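Local coordinates for receptor-type tyrosine-protein phosphatase C (Rattus norvegicus, PDB 5FN8) that probably acts as a receptor protein tyrosine phosphatase required for T-cell activation, here represented by two fibronectin type III domains (d3 and d4) of its extracellular region, at residues Y131-S137 with Y163-F169; M104-R108 with E179-T185; L8-Q12 with L22-A26; A95-G99 with E123-P127. All blocks are in the same frame, centred on the assembly; numbering follows the deposited sequence.

Interaction 1 of 4, residues Y131-S137 with Y163-F169. With NAG (2-acetamido-2-deoxy-beta-D-glucopyranose), chain G.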
loop_
_atom_site.group_PDB
_atom_site.type_symbol
_atom_site.label_atom_id
_atom_site.label_comp_id
_atom_site.label_asym_id
_atom_site.label_seq_id
_atom_site.Cartn_x
_atom_site.Cartn_y
_atom_site.Cartn_z
ATOM N N TYR B 131 -16.081 10.114 -2.645
ATOM C CA TYR B 131 -16.299 10.650 -1.318
ATOM C C TYR B 131 -17.771 10.988 -1.128
ATOM O O TYR B 131 -18.346 11.772 -1.894
ATOM C CB TYR B 131 -15.403 11.888 -1.130
ATOM C CG TYR B 131 -13.937 11.533 -1.200
ATOM C CD1 TYR B 131 -13.253 11.096 -0.071
ATOM C CD2 TYR B 131 -13.251 11.554 -2.414
ATOM C CE1 TYR B 131 -11.905 10.737 -0.137
ATOM C CE2 TYR B 131 -11.915 11.174 -2.499
ATOM C CZ TYR B 131 -11.240 10.782 -1.354
ATOM O OH TYR B 131 -9.929 10.385 -1.479
ATOM N N ILE B 132 -18.380 10.369 -0.099
ATOM C CA ILE B 132 -19.794 10.592 0.235
ATOM C C ILE B 132 -19.874 11.429 1.483
ATOM O O ILE B 132 -19.329 11.057 2.520
ATOM C CB ILE B 132 -20.546 9.241 0.428
ATOM C CG1 ILE B 132 -20.329 8.228 -0.720
ATOM C CG2 ILE B 132 -22.018 9.449 0.827
ATOM C CD1 ILE B 132 -20.551 8.671 -2.118
ATOM N N LEU B 133 -20.537 12.531 1.404
ATOM C CA LEU B 133 -20.735 13.338 2.582
ATOM C C LEU B 133 -22.221 13.420 2.940
ATOM O O LEU B 133 -23.042 13.765 2.105
ATOM C CB LEU B 133 -20.130 14.739 2.414
ATOM C CG LEU B 133 -20.545 15.786 3.453
ATOM C CD1 LEU B 133 -19.985 15.471 4.830
ATOM C CD2 LEU B 133 -20.138 17.159 3.027
ATOM N N GLU B 134 -22.546 13.089 4.187
ATOM C CA GLU B 134 -23.878 13.230 4.769
ATOM C C GLU B 134 -23.842 14.332 5.794
ATOM O O GLU B 134 -22.924 14.412 6.616
ATOM C CB GLU B 134 -24.302 11.971 5.480
ATOM C CG GLU B 134 -24.688 10.875 4.538
ATOM C CD GLU B 134 -25.438 9.786 5.264
ATOM O OE1 GLU B 134 -25.106 9.438 6.424
ATOM O OE2 GLU B 134 -26.388 9.277 4.643
ATOM N N VAL B 135 -24.845 15.179 5.753
ATOM C CA VAL B 135 -24.972 16.283 6.687
ATOM C C VAL B 135 -26.233 16.018 7.505
ATOM O O VAL B 135 -27.304 15.800 6.946
ATOM C CB VAL B 135 -24.973 17.671 6.000
ATOM C CG1 VAL B 135 -25.067 18.800 7.040
ATOM C CG2 VAL B 135 -23.738 17.840 5.100
ATOM N N LYS B 136 -26.077 15.982 8.835
ATOM C CA LYS B 136 -27.189 15.706 9.740
ATOM C C LYS B 136 -27.391 16.800 10.785
ATOM O O LYS B 136 -26.453 17.499 11.144
ATOM C CB LYS B 136 -27.004 14.327 10.414
ATOM C CG LYS B 136 -27.136 13.153 9.457
ATOM C CD LYS B 136 -27.037 11.830 10.169
ATOM C CE LYS B 136 -27.170 10.694 9.201
ATOM N NZ LYS B 136 -26.840 9.397 9.848
ATOM N N SER B 137 -28.624 16.947 11.259
ATOM C CA SER B 137 -29.001 17.866 12.329
ATOM C C SER B 137 -30.086 17.151 13.124
ATOM O O SER B 137 -31.072 16.724 12.534
ATOM C CB SER B 137 -29.516 19.190 11.773
ATOM O OG SER B 137 -29.608 20.121 12.837
ATOM N N TYR B 163 -24.467 20.740 13.631
ATOM C CA TYR B 163 -24.535 19.800 12.528
ATOM C C TYR B 163 -23.455 18.727 12.674
ATOM O O TYR B 163 -22.411 18.979 13.277
ATOM C CB TYR B 163 -24.326 20.542 11.197
ATOM C CG TYR B 163 -25.500 21.385 10.756
ATOM C CD1 TYR B 163 -26.572 20.818 10.068
ATOM C CD2 TYR B 163 -25.510 22.761 10.964
ATOM C CE1 TYR B 163 -27.657 21.595 9.650
ATOM C CE2 TYR B 163 -26.581 23.552 10.531
ATOM C CZ TYR B 163 -27.653 22.961 9.879
ATOM O OH TYR B 163 -28.705 23.718 9.438
ATOM N N GLU B 164 -23.719 17.527 12.150
ATOM C CA GLU B 164 -22.702 16.479 12.087
ATOM C C GLU B 164 -22.414 16.175 10.642
ATOM O O GLU B 164 -23.312 16.230 9.784
ATOM C CB GLU B 164 -22.927 15.231 12.993
ATOM C CG GLU B 164 -24.230 14.459 12.829
ATOM C CD GLU B 164 -24.242 12.983 13.226
ATOM O OE1 GLU B 164 -23.153 12.368 13.300
ATOM O OE2 GLU B 164 -25.353 12.429 13.423
ATOM N N PHE B 165 -21.130 15.992 10.353
ATOM C CA PHE B 165 -20.635 15.723 9.008
ATOM C C PHE B 165 -20.020 14.361 9.019
ATOM O O PHE B 165 -19.153 14.078 9.845
ATOM C CB PHE B 165 -19.672 16.838 8.541
ATOM C CG PHE B 165 -20.337 18.201 8.545
ATOM C CD1 PHE B 165 -20.434 18.947 9.716
ATOM C CD2 PHE B 165 -20.874 18.735 7.382
ATOM C CE1 PHE B 165 -21.087 20.182 9.730
ATOM C CE2 PHE B 165 -21.500 19.989 7.389
ATOM C CZ PHE B 165 -21.620 20.693 8.568
ATOM N N LEU B 166 -20.534 13.483 8.148
ATOM C CA LEU B 166 -20.101 12.098 8.024
ATOM C C LEU B 166 -19.583 11.894 6.623
ATOM O O LEU B 166 -20.354 12.001 5.676
ATOM C CB LEU B 166 -21.290 11.159 8.282
ATOM C CG LEU B 166 -22.004 11.229 9.639
ATOM C CD1 LEU B 166 -23.196 12.222 9.606
ATOM C CD2 LEU B 166 -22.560 9.866 9.992
ATOM N N VAL B 167 -18.268 11.657 6.482
ATOM C CA VAL B 167 -17.609 11.386 5.210
ATOM C C VAL B 167 -17.312 9.898 5.117
ATOM O O VAL B 167 -16.696 9.370 6.028
ATOM C CB VAL B 167 -16.326 12.223 4.933
ATOM C CG1 VAL B 167 -15.734 11.865 3.553
ATOM C CG2 VAL B 167 -16.618 13.709 4.999
ATOM N N TYR B 168 -17.814 9.221 4.063
ATOM C CA TYR B 168 -17.549 7.798 3.775
ATOM C C TYR B 168 -16.806 7.753 2.452
ATOM O O TYR B 168 -17.059 8.575 1.561
ATOM C CB TYR B 168 -18.838 6.991 3.521
ATOM C CG TYR B 168 -19.920 7.113 4.562
ATOM C CD1 TYR B 168 -20.674 8.284 4.682
ATOM C CD2 TYR B 168 -20.240 6.040 5.391
ATOM C CE1 TYR B 168 -21.685 8.394 5.636
ATOM C CE2 TYR B 168 -21.264 6.133 6.333
ATOM C CZ TYR B 168 -21.984 7.310 6.449
ATOM O OH TYR B 168 -23.002 7.350 7.358
ATOM N N PHE B 169 -15.943 6.760 2.306
ATOM C CA PHE B 169 -15.255 6.498 1.045
ATOM C C PHE B 169 -16.016 5.406 0.337
ATOM O O PHE B 169 -16.410 4.423 0.973
ATOM C CB PHE B 169 -13.813 6.037 1.277
ATOM C CG PHE B 169 -12.998 5.980 0.004
ATOM C CD1 PHE B 169 -12.437 7.132 -0.535
ATOM C CD2 PHE B 169 -12.709 4.763 -0.603
ATOM C CE1 PHE B 169 -11.632 7.068 -1.680
ATOM C CE2 PHE B 169 -11.931 4.711 -1.749
ATOM C CZ PHE B 169 -11.390 5.864 -2.268
HETATM C C1 NAG G . -21.552 8.060 -6.377
HETATM C C2 NAG G . -22.346 6.791 -6.059
HETATM C C3 NAG G . -22.052 5.667 -7.057
HETATM C C4 NAG G . -22.061 6.171 -8.496
HETATM C C5 NAG G . -21.153 7.387 -8.669
HETATM C C6 NAG G . -21.218 7.977 -10.062
HETATM C C7 NAG G . -22.502 5.407 -3.978
HETATM C C8 NAG G . -22.087 5.341 -2.542
HETATM N N2 NAG G . -21.953 6.410 -4.707
HETATM O O3 NAG G . -23.071 4.675 -6.955
HETATM O O4 NAG G . -21.633 5.119 -9.357
HETATM O O5 NAG G . -21.569 8.422 -7.766
HETATM O O6 NAG G . -20.332 9.075 -10.231
HETATM O O7 NAG G . -23.274 4.582 -4.461
#

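Interaction 2 of 4, residues M104-R108 with E179-T185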
loop_
_atom_site.group_PDB
_atom_site.type_symbol
_atom_site.label_atom_id
_atom_site.label_comp_id
_atom_site.label_asym_id
_atom_site.label_seq_id
_atom_site.Cartn_x
_atom_site.Cartn_y
_atom_site.Cartn_z
ATOM N N MET B 104 -9.770 14.531 8.158
ATOM C CA MET B 104 -11.050 15.200 7.946
ATOM C C MET B 104 -11.107 16.497 8.735
ATOM O O MET B 104 -11.010 16.488 9.975
ATOM C CB MET B 104 -12.228 14.283 8.275
ATOM C CG MET B 104 -13.546 14.801 7.746
ATOM S SD MET B 104 -14.881 13.858 8.470
ATOM C CE MET B 104 -16.239 15.058 8.377
ATOM N N LYS B 105 -11.212 17.612 8.002
ATOM C CA LYS B 105 -11.282 18.945 8.589
ATOM C C LYS B 105 -12.590 19.639 8.255
ATOM O O LYS B 105 -12.964 19.769 7.087
ATOM C CB LYS B 105 -10.097 19.807 8.151
ATOM C CG LYS B 105 -9.441 20.548 9.304
ATOM C CD LYS B 105 -7.944 20.390 9.218
ATOM C CE LYS B 105 -7.252 21.584 8.603
ATOM N NZ LYS B 105 -6.274 21.196 7.538
ATOM N N THR B 106 -13.273 20.097 9.299
ATOM C CA THR B 106 -14.533 20.832 9.221
ATOM C C THR B 106 -14.248 22.289 9.596
ATOM O O THR B 106 -13.650 22.541 10.643
ATOM C CB THR B 106 -15.632 20.099 10.023
ATOM O OG1 THR B 106 -16.897 20.571 9.615
ATOM C CG2 THR B 106 -15.477 20.212 11.549
ATOM N N SER B 107 -14.618 23.244 8.722
ATOM C CA SER B 107 -14.363 24.678 8.955
ATOM C C SER B 107 -15.516 25.612 8.513
ATOM O O SER B 107 -16.190 25.310 7.530
ATOM C CB SER B 107 -13.061 25.096 8.272
ATOM O OG SER B 107 -13.225 25.364 6.888
ATOM N N ARG B 108 -15.698 26.769 9.196
ATOM C CA ARG B 108 -16.717 27.756 8.808
ATOM C C ARG B 108 -16.266 28.535 7.565
ATOM O O ARG B 108 -15.197 29.140 7.580
ATOM C CB ARG B 108 -17.049 28.712 9.958
ATOM C CG ARG B 108 -18.504 28.629 10.409
ATOM C CD ARG B 108 -18.682 29.013 11.872
ATOM N NE ARG B 108 -18.096 28.023 12.780
ATOM C CZ ARG B 108 -17.850 28.219 14.074
ATOM N NH1 ARG B 108 -18.149 29.386 14.639
ATOM N NH2 ARG B 108 -17.302 27.264 14.808
ATOM N N GLU B 179 -16.022 8.907 8.916
ATOM C CA GLU B 179 -15.294 9.788 9.784
ATOM C C GLU B 179 -16.339 10.907 10.095
ATOM O O GLU B 179 -16.830 11.584 9.179
ATOM C CB GLU B 179 -14.026 10.326 9.103
ATOM C CG GLU B 179 -13.050 10.949 10.095
ATOM C CD GLU B 179 -12.673 10.073 11.278
ATOM O OE1 GLU B 179 -11.904 9.105 11.077
ATOM O OE2 GLU B 179 -13.181 10.327 12.395
ATOM N N ILE B 180 -16.750 11.004 11.378
ATOM C CA ILE B 180 -17.758 11.933 11.886
ATOM C C ILE B 180 -17.114 13.133 12.591
ATOM O O ILE B 180 -16.233 12.962 13.443
ATOM C CB ILE B 180 -18.782 11.195 12.796
ATOM C CG1 ILE B 180 -19.361 9.957 12.086
ATOM C CG2 ILE B 180 -19.881 12.148 13.308
ATOM C CD1 ILE B 180 -20.279 9.050 12.918
ATOM N N LYS B 181 -17.565 14.347 12.244
ATOM C CA LYS B 181 -17.055 15.583 12.840
ATOM C C LYS B 181 -18.191 16.561 13.164
ATOM O O LYS B 181 -18.938 16.936 12.259
ATOM C CB LYS B 181 -15.993 16.273 11.936
ATOM C CG LYS B 181 -14.695 15.501 11.735
ATOM C CD LYS B 181 -13.787 15.470 12.941
ATOM C CE LYS B 181 -12.648 14.485 12.768
ATOM N NZ LYS B 181 -12.704 13.427 13.817
ATOM N N PRO B 182 -18.349 16.989 14.437
ATOM C CA PRO B 182 -19.378 18.016 14.732
ATOM C C PRO B 182 -18.899 19.407 14.307
ATOM O O PRO B 182 -17.707 19.701 14.359
ATOM C CB PRO B 182 -19.562 17.929 16.253
ATOM C CG PRO B 182 -18.263 17.381 16.768
ATOM C CD PRO B 182 -17.550 16.659 15.642
ATOM N N GLN B 183 -19.817 20.238 13.840
ATOM C CA GLN B 183 -19.560 21.618 13.429
ATOM C C GLN B 183 -20.845 22.430 13.478
ATOM O O GLN B 183 -21.823 22.083 12.809
ATOM C CB GLN B 183 -18.916 21.687 12.039
ATOM C CG GLN B 183 -18.600 23.101 11.555
ATOM C CD GLN B 183 -17.244 23.622 11.966
ATOM O OE1 GLN B 183 -16.530 23.033 12.783
ATOM N NE2 GLN B 183 -16.859 24.755 11.403
ATOM N N SER B 184 -20.833 23.510 14.276
ATOM C CA SER B 184 -21.950 24.450 14.412
ATOM C C SER B 184 -21.834 25.611 13.408
ATOM O O SER B 184 -20.758 25.853 12.845
ATOM C CB SER B 184 -22.026 25.001 15.837
ATOM O OG SER B 184 -22.749 24.156 16.719
ATOM N N THR B 185 -22.945 26.327 13.190
ATOM C CA THR B 185 -22.983 27.490 12.294
ATOM C C THR B 185 -22.880 28.826 13.051
ATOM O O THR B 185 -22.771 28.861 14.279
ATOM C CB THR B 185 -24.210 27.451 11.380
ATOM O OG1 THR B 185 -25.384 27.284 12.180
ATOM C CG2 THR B 185 -24.116 26.359 10.316
#

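Interaction 3 of 4, residues L8-Q12 with L22-A26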
loop_
_atom_site.group_PDB
_atom_site.type_symbol
_atom_site.label_atom_id
_atom_site.label_comp_id
_atom_site.label_asym_id
_atom_site.label_seq_id
_atom_site.Cartn_x
_atom_site.Cartn_y
_atom_site.Cartn_z
ATOM N N LEU B 8 14.226 0.257 -27.131
ATOM C CA LEU B 8 15.540 0.873 -27.184
ATOM C C LEU B 8 16.566 0.164 -26.287
ATOM O O LEU B 8 16.274 -0.103 -25.130
ATOM C CB LEU B 8 15.377 2.335 -26.738
ATOM C CG LEU B 8 15.990 3.447 -27.579
ATOM C CD1 LEU B 8 15.624 3.333 -29.039
ATOM C CD2 LEU B 8 15.575 4.797 -27.043
ATOM N N PRO B 9 17.781 -0.136 -26.792
ATOM C CA PRO B 9 18.792 -0.760 -25.929
ATOM C C PRO B 9 19.562 0.280 -25.105
ATOM O O PRO B 9 19.479 1.486 -25.385
ATOM C CB PRO B 9 19.732 -1.416 -26.944
ATOM C CG PRO B 9 19.695 -0.482 -28.111
ATOM C CD PRO B 9 18.308 0.100 -28.159
ATOM N N HIS B 10 20.354 -0.204 -24.117
ATOM C CA HIS B 10 21.253 0.595 -23.285
ATOM C C HIS B 10 20.634 1.764 -22.503
ATOM O O HIS B 10 21.283 2.796 -22.290
ATOM C CB HIS B 10 22.526 1.008 -24.056
ATOM C CG HIS B 10 23.093 -0.073 -24.927
ATOM N ND1 HIS B 10 23.811 -1.144 -24.398
ATOM C CD2 HIS B 10 23.039 -0.207 -26.273
ATOM C CE1 HIS B 10 24.160 -1.890 -25.437
ATOM N NE2 HIS B 10 23.721 -1.366 -26.587
ATOM N N VAL B 11 19.393 1.590 -22.049
ATOM C CA VAL B 11 18.721 2.591 -21.224
ATOM C C VAL B 11 19.266 2.519 -19.771
ATOM O O VAL B 11 19.519 1.420 -19.259
ATOM C CB VAL B 11 17.169 2.519 -21.340
ATOM C CG1 VAL B 11 16.626 1.121 -21.024
ATOM C CG2 VAL B 11 16.494 3.574 -20.472
ATOM N N GLN B 12 19.526 3.698 -19.166
ATOM C CA GLN B 12 20.049 3.889 -17.797
ATOM C C GLN B 12 18.946 4.474 -16.921
ATOM O O GLN B 12 18.259 5.396 -17.364
ATOM C CB GLN B 12 21.261 4.848 -17.798
ATOM C CG GLN B 12 22.299 4.587 -18.890
ATOM C CD GLN B 12 23.238 3.459 -18.559
ATOM O OE1 GLN B 12 24.323 3.673 -18.005
ATOM N NE2 GLN B 12 22.863 2.236 -18.928
ATOM N N LEU B 22 16.078 9.163 -12.832
ATOM C CA LEU B 22 16.418 9.776 -14.095
ATOM C C LEU B 22 16.638 8.649 -15.093
ATOM O O LEU B 22 17.539 7.822 -14.915
ATOM C CB LEU B 22 17.638 10.724 -14.024
ATOM C CG LEU B 22 18.144 11.221 -15.413
ATOM C CD1 LEU B 22 17.320 12.415 -15.941
ATOM C CD2 LEU B 22 19.643 11.494 -15.404
ATOM N N VAL B 23 15.785 8.613 -16.130
ATOM C CA VAL B 23 15.864 7.632 -17.210
ATOM C C VAL B 23 16.530 8.322 -18.387
ATOM O O VAL B 23 16.089 9.396 -18.787
ATOM C CB VAL B 23 14.506 6.995 -17.598
ATOM C CG1 VAL B 23 14.734 5.782 -18.479
ATOM C CG2 VAL B 23 13.709 6.587 -16.368
ATOM N N SER B 24 17.630 7.740 -18.882
ATOM C CA SER B 24 18.413 8.280 -19.987
ATOM C C SER B 24 18.777 7.184 -20.995
ATOM O O SER B 24 18.982 6.029 -20.604
ATOM C CB SER B 24 19.664 8.978 -19.476
ATOM O OG SER B 24 20.654 8.026 -19.136
ATOM N N TRP B 25 18.863 7.566 -22.284
ATOM C CA TRP B 25 19.138 6.670 -23.403
ATOM C C TRP B 25 19.977 7.347 -24.483
ATOM O O TRP B 25 20.094 8.574 -24.469
ATOM C CB TRP B 25 17.813 6.178 -24.016
ATOM C CG TRP B 25 16.852 7.268 -24.399
ATOM C CD1 TRP B 25 16.690 7.824 -25.633
ATOM C CD2 TRP B 25 15.883 7.893 -23.547
ATOM N NE1 TRP B 25 15.682 8.759 -25.603
ATOM C CE2 TRP B 25 15.167 8.820 -24.336
ATOM C CE3 TRP B 25 15.568 7.778 -22.178
ATOM C CZ2 TRP B 25 14.148 9.621 -23.811
ATOM C CZ3 TRP B 25 14.570 8.584 -21.652
ATOM C CH2 TRP B 25 13.867 9.485 -22.465
ATOM N N ALA B 26 20.527 6.544 -25.436
ATOM C CA ALA B 26 21.379 6.998 -26.549
ATOM C C ALA B 26 20.731 8.049 -27.441
ATOM O O ALA B 26 19.571 7.907 -27.841
ATOM C CB ALA B 26 21.847 5.811 -27.381
#

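Interaction 4 of 4, residues A95-G99 with E123-P127. With NAG (2-acetamido-2-deoxy-beta-D-glucopyranose), chain H.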
loop_
_atom_site.group_PDB
_atom_site.type_symbol
_atom_site.label_atom_id
_atom_site.label_comp_id
_atom_site.label_asym_id
_atom_site.label_seq_id
_atom_site.Cartn_x
_atom_site.Cartn_y
_atom_site.Cartn_z
ATOM N N ALA B 95 -13.231 -7.281 -4.246
ATOM C CA ALA B 95 -13.160 -6.013 -3.541
ATOM C C ALA B 95 -13.572 -6.184 -2.080
ATOM O O ALA B 95 -14.272 -7.142 -1.712
ATOM C CB ALA B 95 -14.045 -4.984 -4.228
ATOM N N ALA B 96 -13.114 -5.265 -1.235
ATOM C CA ALA B 96 -13.499 -5.260 0.172
ATOM C C ALA B 96 -13.912 -3.824 0.574
ATOM O O ALA B 96 -13.832 -2.894 -0.242
ATOM C CB ALA B 96 -12.327 -5.752 1.028
ATOM N N ARG B 97 -14.380 -3.641 1.829
ATOM C CA ARG B 97 -14.741 -2.326 2.347
ATOM C C ARG B 97 -13.454 -1.514 2.422
ATOM O O ARG B 97 -12.420 -2.038 2.862
ATOM C CB ARG B 97 -15.342 -2.424 3.751
ATOM C CG ARG B 97 -16.689 -3.121 3.803
ATOM C CD ARG B 97 -17.169 -3.212 5.228
ATOM N NE ARG B 97 -17.919 -2.015 5.611
ATOM C CZ ARG B 97 -17.577 -1.154 6.568
ATOM N NH1 ARG B 97 -16.468 -1.342 7.277
ATOM N NH2 ARG B 97 -18.338 -0.100 6.825
ATOM N N PRO B 98 -13.457 -0.255 1.930
ATOM C CA PRO B 98 -12.242 0.564 2.051
ATOM C C PRO B 98 -12.062 0.966 3.534
ATOM O O PRO B 98 -12.921 0.677 4.393
ATOM C CB PRO B 98 -12.603 1.805 1.208
ATOM C CG PRO B 98 -14.071 1.928 1.307
ATOM C CD PRO B 98 -14.588 0.525 1.372
ATOM N N GLY B 99 -11.004 1.714 3.813
ATOM C CA GLY B 99 -10.803 2.254 5.146
ATOM C C GLY B 99 -11.469 3.611 5.281
ATOM O O GLY B 99 -12.204 4.046 4.394
ATOM N N GLU B 123 -6.160 2.088 2.510
ATOM C CA GLU B 123 -6.773 0.900 1.912
ATOM C C GLU B 123 -7.992 1.295 1.048
ATOM O O GLU B 123 -9.047 1.628 1.596
ATOM C CB GLU B 123 -7.221 -0.058 3.031
ATOM C CG GLU B 123 -6.063 -0.709 3.804
ATOM C CD GLU B 123 -6.487 -1.770 4.802
ATOM O OE1 GLU B 123 -7.212 -2.714 4.408
ATOM O OE2 GLU B 123 -6.096 -1.652 5.986
ATOM N N ILE B 124 -7.827 1.289 -0.301
ATOM C CA ILE B 124 -8.856 1.568 -1.308
ATOM C C ILE B 124 -9.753 0.345 -1.479
ATOM O O ILE B 124 -10.977 0.465 -1.366
ATOM C CB ILE B 124 -8.254 2.073 -2.653
ATOM C CG1 ILE B 124 -7.296 3.309 -2.443
ATOM C CG2 ILE B 124 -9.365 2.377 -3.721
ATOM C CD1 ILE B 124 -7.780 4.439 -1.603
ATOM N N ASN B 125 -9.141 -0.828 -1.756
ATOM C CA ASN B 125 -9.782 -2.153 -1.901
ATOM C C ASN B 125 -10.825 -2.312 -2.983
ATOM O O ASN B 125 -11.654 -3.228 -2.912
ATOM C CB ASN B 125 -10.322 -2.642 -0.541
ATOM C CG ASN B 125 -9.270 -2.731 0.526
ATOM O OD1 ASN B 125 -8.072 -2.828 0.238
ATOM N ND2 ASN B 125 -9.696 -2.717 1.787
ATOM N N GLY B 126 -10.771 -1.457 -3.985
ATOM C CA GLY B 126 -11.742 -1.503 -5.070
ATOM C C GLY B 126 -11.313 -0.694 -6.270
ATOM O O GLY B 126 -10.295 0.003 -6.193
ATOM N N PRO B 127 -12.121 -0.705 -7.362
ATOM C CA PRO B 127 -11.718 -0.001 -8.601
ATOM C C PRO B 127 -11.815 1.511 -8.666
ATOM O O PRO B 127 -11.189 2.103 -9.559
ATOM C CB PRO B 127 -12.612 -0.629 -9.678
ATOM C CG PRO B 127 -13.822 -1.055 -8.951
ATOM C CD PRO B 127 -13.359 -1.487 -7.571
HETATM C C1 NAG H . -13.770 -10.006 3.480
HETATM C C2 NAG H . -14.309 -8.825 4.289
HETATM C C3 NAG H . -14.948 -9.338 5.581
HETATM C C4 NAG H . -16.044 -10.352 5.262
HETATM C C5 NAG H . -15.490 -11.472 4.383
HETATM C C6 NAG H . -16.555 -12.422 3.880
HETATM C C7 NAG H . -13.593 -6.452 4.267
HETATM C C8 NAG H . -12.587 -5.469 4.791
HETATM N N2 NAG H . -13.360 -7.755 4.567
HETATM O O3 NAG H . -15.512 -8.248 6.303
HETATM O O4 NAG H . -16.580 -10.905 6.460
HETATM O O5 NAG H . -14.850 -10.915 3.222
HETATM O O6 NAG H . -17.677 -11.737 3.338
HETATM O O7 NAG H . -14.566 -6.093 3.602
#

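Interaction 1 of 4, residues Y131-S137 with Y163-F169
Six backbone hydrogen bonds tie residues 131-137 to 163-169 as two antiparallel strands. They come as three reciprocal pairs: Ile132 N to Tyr168 O and Tyr168 N to Ile132 O are both 2.8 Å, Glu134 N to Leu166 O is 2.9 Å and Leu166 N to Glu134 O 3.0 Å, and Lys136 N to Glu164 O and Glu164 N to Lys136 O are both 2.9 Å. Tyr131, Leu133 and Val135 bond by backbone to strand 140-147, and Tyr163, Phe165 and Val167 to strand 179-184. On the face of Ile132, Glu134, Lys136, Glu164, Leu166 and Tyr168, polar ends suit the partial exposure, with Leu166 buried among them: Tyr168 OH donates to Glu134 OE1 at 3.1 Å, and Lys136 NZ lies 3.8 Å from Glu134 OE1, a long salt bridge. Ile132 CD1 lies 3.7 Å from the acetyl methyl C8 of an N-acetylglucosamine. Tyr163 OH is satisfied by Tyr158 N. The other face carries Tyr131, Leu133, Val135, Phe165, Val167 and Phe169, aromatic and branched aliphatic residues as a sandwich core requires; the edge of Phe169 meets the face of Tyr131, a T-shaped pair. These central strands of a four-stranded fibronectin type III sheet pack their core face on strands 114-119 and 151-154.

Interaction 2 of 4, residues M104-R108 with E179-T185
Side chains alone bridge the gap where residues 104-108 and 179-185 run almost parallel, their axes 5° apart in direction and 7.6 Å at closest approach, too far for backbone pairing. Met104 adopts an all-trans conformation that carries its thioether across: SD lies 3.1 Å from Glu179 O and 3.7 Å from Lys181 CG, and a long, flexible apolar chain is well suited to filling this buried space. Lys181, with chi1 and chi2 both m, folds back so that its methylenes face Met104 and Thr106 while NZ reaches Glu179 OE2 at 3.4 Å, a salt bridge whose hydrogen bond is weak; Glu179 OE1 forms a salt bridge with Lys100 NZ. Gln183, t at chi1 and p at chi2, lays its amide against the facing strand: OE1 is 3.3 Å from Thr106 CG2, and NE2 comes to 3.2 Å from Arg108 N, both donors, so close but not hydrogen-bonded. Arg108, with chi1 between wells, swings its end back until NE is 3.4 Å from Ser184 O, at too poor an angle to bond. Each strand is an outermost one of its sheet, so the contact closes one edge of the fibronectin type III sandwich, beside strands 114-119 and 162-170.

Interaction 3 of 4, residues L8-Q12 with L22-A26
Two reciprocal backbone hydrogen bonds make the strongest link between residues 8-12 and 22-26: Gln12 N gives to Ser24 O at 2.8 Å and Ser24 N to Gln12 O at 2.9 Å, both nearly linear. Together they define a single antiparallel bridge. Two CA-H...O contacts reinforce it, Val23 CA to Gln12 O at 3.3 Å and Val11 CA to Ser24 O at 3.5 Å. Gln12 also curls its amide over its own backbone, a weak bond of NE2 to Val11 O at 3.5 Å, as suits a polar, exposed side chain. Further out, Val11 CG2 meets Val23 CG1 at 3.5 Å, branched residues that fill buried space compactly, and Leu8 CD2 reaches Trp25 CD1, also at 3.5 Å. Between these two contacts the chain bends through His10, whose phi is positive, while Pro9 points away. The pairing joins the N-terminal stretch to the strand that follows it, as in the first two strands of a fibronectin type III domain. Tyr35 adds its ring beside Trp25. Residues 22-24 also pair with a strand of the second subunit, and Leu8, Val23 and Trp25 pack on Ala74, Val59 and Leu72 of that subunit. The chemistry implies that reciprocal main-chain bonds set the register of this single bridge, whatever the side chains of Gln12 and Ser24, while Leu8, Val23 and Trp25 are consistent with an apolar interior shared between subunits.

Interaction 4 of 4, residues A95-G99 with E123-P127
Three hydrogen bonds join the loops 95-99 and 123-127. Two are between main chains, Ala96 N to Asn125 O at 3.0 Å and Gly99 N to Glu123 O at 3.0 Å; the third uses a side chain, Asn125 ND2 giving to Arg97 O at 3.0 Å. Asparagine suits this place doubly, because its backbone sits in the left-handed helical region that it tolerates well and its short amide reaches across. Arg97 N donates to O7 of an N-acetylglucosamine, also at 3.0 Å, and its guanidinium forms a salt bridge with Asp177. In fibronectin type III terms, residues 95-99 belong to the connection between the two domains and 123-127 to the loop joining strands 114-119 and 130-137 of the second, so the contact lies where the linker meets that domain. The packing is light: Pro98 CB lies 3.3 Å from Ile124 O, and Ala96 CB is 4.0 Å from Asn125 CB, the alanine methyl leaving room for the asparagine. Gly126 follows in an extended conformation in which a CB would crowd Pro127 CD.

Interactions 1, 2 and 4 belong to the second fibronectin type III domain and interaction 3 to the first. Interactions 1 and 2, with centres about 9 Å apart, share a sheet: Phe165 O lies 2.9 Å from Lys181 N and Tyr163 O 2.9 Å from Gln183 N, both probable hydrogen bonds. Interaction 4 touches interaction 1 at its Phe169 end, where Phe169 CZ meets Ile124 CD1 at 3.9 Å and Phe169 O lies 3.4 Å from Pro98 CG of the linker. Interaction 3 lies about 37 Å, centre to centre, from interaction 4 and about 50 Å from the other two, yet it and interaction 4 both contact the second subunit. The catalytic domains are absent from this fragment; sugars flank interactions 1, 2 and 4.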